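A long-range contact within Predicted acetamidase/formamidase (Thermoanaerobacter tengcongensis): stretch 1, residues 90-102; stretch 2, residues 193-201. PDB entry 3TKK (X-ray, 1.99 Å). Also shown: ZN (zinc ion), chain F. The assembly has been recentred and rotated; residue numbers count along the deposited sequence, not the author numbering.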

# COMPACT_ATOMS: atom_id res chain seq x y z
N GLY A 90 15.24 17.55 -13.07
CA GLY A 90 15.17 16.07 -12.96
C GLY A 90 14.60 15.47 -14.23
O GLY A 90 14.22 16.19 -15.13
N VAL A 91 14.52 14.16 -14.31
CA VAL A 91 14.07 13.58 -15.55
C VAL A 91 12.99 12.58 -15.23
O VAL A 91 13.11 11.87 -14.22
N LEU A 92 11.96 12.51 -16.10
CA LEU A 92 10.90 11.56 -16.01
C LEU A 92 11.12 10.70 -17.25
O LEU A 92 11.40 11.27 -18.35
N ALA A 93 10.94 9.39 -17.08
CA ALA A 93 11.05 8.39 -18.15
C ALA A 93 9.93 7.41 -18.14
O ALA A 93 9.45 6.98 -17.06
N THR A 94 9.46 7.03 -19.35
CA THR A 94 8.59 5.85 -19.42
C THR A 94 8.62 5.33 -20.83
O THR A 94 9.43 5.76 -21.58
N GLY A 95 7.71 4.45 -21.23
CA GLY A 95 7.72 4.03 -22.64
C GLY A 95 7.28 2.62 -22.89
O GLY A 95 6.83 1.95 -21.97
N LYS A 96 7.37 2.15 -24.15
CA LYS A 96 6.91 0.80 -24.45
C LYS A 96 7.52 -0.29 -23.52
O LYS A 96 8.75 -0.36 -23.33
N GLY A 97 6.66 -1.10 -22.93
CA GLY A 97 7.15 -2.20 -22.10
C GLY A 97 7.72 -1.66 -20.81
O GLY A 97 8.35 -2.38 -20.10
N LEU A 98 7.51 -0.40 -20.47
CA LEU A 98 8.08 0.01 -19.16
C LEU A 98 7.00 0.29 -18.12
O LEU A 98 6.13 1.03 -18.40
N GLY A 99 7.12 -0.31 -16.93
CA GLY A 99 6.20 -0.13 -15.81
C GLY A 99 4.85 -0.71 -16.12
O GLY A 99 4.64 -1.37 -17.19
N VAL A 100 3.85 -0.29 -15.34
CA VAL A 100 2.61 -1.06 -15.43
C VAL A 100 1.88 -0.76 -16.75
O VAL A 100 1.12 -1.55 -17.22
N LEU A 101 2.04 0.47 -17.29
CA LEU A 101 1.23 0.87 -18.47
C LEU A 101 2.15 0.69 -19.71
O LEU A 101 1.82 1.16 -20.81
N GLY A 102 3.24 -0.07 -19.56
CA GLY A 102 4.14 -0.32 -20.73
C GLY A 102 3.38 -0.80 -21.98
O GLY A 102 3.79 -0.47 -23.17
N GLU A 193 5.52 3.24 -8.17
CA GLU A 193 6.45 3.81 -9.21
C GLU A 193 5.97 3.37 -10.60
O GLU A 193 6.81 2.86 -11.44
N VAL A 194 4.65 3.54 -10.89
CA VAL A 194 4.07 2.58 -11.95
C VAL A 194 4.38 3.01 -13.38
O VAL A 194 4.14 2.23 -14.35
N GLY A 195 4.91 4.21 -13.56
CA GLY A 195 5.34 4.63 -14.92
C GLY A 195 6.76 4.12 -15.25
O GLY A 195 7.23 4.27 -16.35
N VAL A 196 7.43 3.57 -14.24
CA VAL A 196 8.84 3.07 -14.31
C VAL A 196 9.84 3.99 -13.55
O VAL A 196 10.88 3.52 -13.01
N SER A 197 9.57 5.27 -13.44
CA SER A 197 10.60 6.07 -12.83
C SER A 197 9.99 7.08 -11.88
O SER A 197 8.83 7.33 -11.78
N GLY A 198 10.88 7.67 -11.13
CA GLY A 198 10.58 8.80 -10.24
C GLY A 198 10.94 10.08 -10.96
O GLY A 198 11.18 10.04 -12.13
N VAL A 199 10.82 11.23 -10.31
CA VAL A 199 11.53 12.42 -10.76
C VAL A 199 13.06 12.21 -10.41
O VAL A 199 13.56 12.50 -9.28
N GLU A 200 13.79 11.70 -11.39
CA GLU A 200 15.16 11.22 -11.24
C GLU A 200 16.09 12.44 -11.14
O GLU A 200 16.14 13.29 -12.03
N VAL A 201 16.77 12.56 -10.04
CA VAL A 201 17.66 13.71 -9.93
C VAL A 201 19.01 13.38 -9.27
O VAL A 201 19.08 12.44 -8.52

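Which side chains make the apolar contact? Val196 and Val100 point toward the opposite stretch. Val196, with chi1 at 99°, between the usual wells, sets CG2 3.8 Å from Leu98 CB and CG1 3.9 Å from Thr94 CA. Val100 (t) places CG2 3.9 Å from CB of Val194 (m). Leu92 starts away, but its m,t rotamer brings the end back, so that Leu92 CD2 lies 3.9 Å from CG2 of Val199 (t).

Where do glycines let the backbones close in? Gly90 CA lies 3.6 Å from Val201 CG1 and 3.1 Å from Glu200 O, and a CB there would clash with both. Gly99 CA makes a CA-H...O contact of 3.5 Å with Val194 O; a CB would run into that same oxygen.

What do the polar side chains contribute? Ser197 (p) points toward stretch 1, where its OG accepts a hydrogen bond from Ala93 N at 3.3 Å and donates one to Gly198 O at 2.7 Å, so one hydroxyl serves both stretches. Thr94 (t) donates from OG1 to Gly195 O at 2.8 Å. Backbone bonds frame these contacts: Val91 and Glu200 form an antiparallel bridge, with N to O distances of 2.9 Å in both directions, and Val100 N donates to Val194 O at 2.7 Å.

How do waters and zinc take part? Water 1 donates to Ala93 O (2.8 Å) and accepts from Ser197 N (2.9 Å), bridging the stretches; water 2 likewise donates to Leu98 O (2.7 Å) and Val194 O (2.9 Å). The end of Glu200 (m,m) leads away from stretch 1 to the zinc, bound by OE1 at 2.1 Å and OE2 at 2.2 Å, while Gly198 N donates to Glu200 OE2 at 2.9 Å. Water 3, 2.0 Å from ZN, donates to Glu193 OE2 at 2.6 Å.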

# COMPACT_ATOMS: atom_id res chain seq x y z
CB VAL A 91 15.24 12.79 -16.14
CG1 VAL A 91 14.85 12.17 -17.49
CG2 VAL A 91 16.49 13.82 -16.33
CB LEU A 92 9.53 12.27 -16.15
CG LEU A 92 9.33 13.05 -14.87
CD1 LEU A 92 8.32 14.09 -15.04
CD2 LEU A 92 8.88 11.96 -13.86
CB ALA A 93 12.43 7.65 -18.07
CB THR A 94 7.12 6.20 -19.10
OG1 THR A 94 6.34 5.00 -18.94
CG2 THR A 94 6.47 7.13 -20.18
CB LYS A 96 7.31 0.45 -25.87
CG LYS A 96 6.51 -0.61 -26.46
CD LYS A 96 7.19 -1.05 -27.78
CE LYS A 96 6.17 -1.84 -28.62
NZ LYS A 96 5.21 -2.24 -27.55
CB LEU A 98 9.01 1.22 -19.29
CG LEU A 98 10.19 1.14 -20.34
CD1 LEU A 98 10.88 2.55 -20.66
CD2 LEU A 98 11.27 0.01 -20.02
CB VAL A 100 1.79 -0.62 -14.23
CG1 VAL A 100 0.32 -1.15 -14.40
CG2 VAL A 100 2.52 -1.24 -13.01
CB LEU A 101 0.74 2.32 -18.39
CG LEU A 101 -0.12 2.75 -17.14
CD1 LEU A 101 -0.52 4.17 -17.15
CD2 LEU A 101 -1.35 1.80 -17.07
CB GLU A 193 7.94 3.37 -9.00
CG GLU A 193 8.93 4.26 -9.91
CD GLU A 193 10.37 3.91 -9.54
OE1 GLU A 193 10.53 2.71 -9.09
OE2 GLU A 193 11.28 4.79 -9.66
CB VAL A 194 2.48 2.44 -11.76
CG1 VAL A 194 2.06 1.84 -10.36
CG2 VAL A 194 1.73 3.84 -11.95
CB VAL A 196 9.32 2.70 -15.72
CG1 VAL A 196 10.17 3.76 -16.47
CG2 VAL A 196 10.26 1.40 -15.66
CB SER A 197 11.46 6.92 -13.87
OG SER A 197 10.66 8.16 -14.06
CB VAL A 199 10.93 13.74 -10.20
CG1 VAL A 199 11.76 15.01 -10.78
CG2 VAL A 199 9.39 13.89 -10.48
CB GLU A 200 15.57 10.40 -12.44
CG GLU A 200 14.68 9.18 -12.70
CD GLU A 200 14.65 8.16 -11.54
OE1 GLU A 200 15.63 8.12 -10.72
OE2 GLU A 200 13.71 7.26 -11.46
CB VAL A 201 17.05 14.74 -8.96
CG1 VAL A 201 15.69 15.31 -9.50
CG2 VAL A 201 16.73 14.05 -7.60
ZN ZN F . 14.96 6.27 -9.92
O HOH W 1 7.75 7.05 -14.87
O HOH W 2 4.14 2.46 -17.20
O HOH W 3 13.84 4.58 -10.20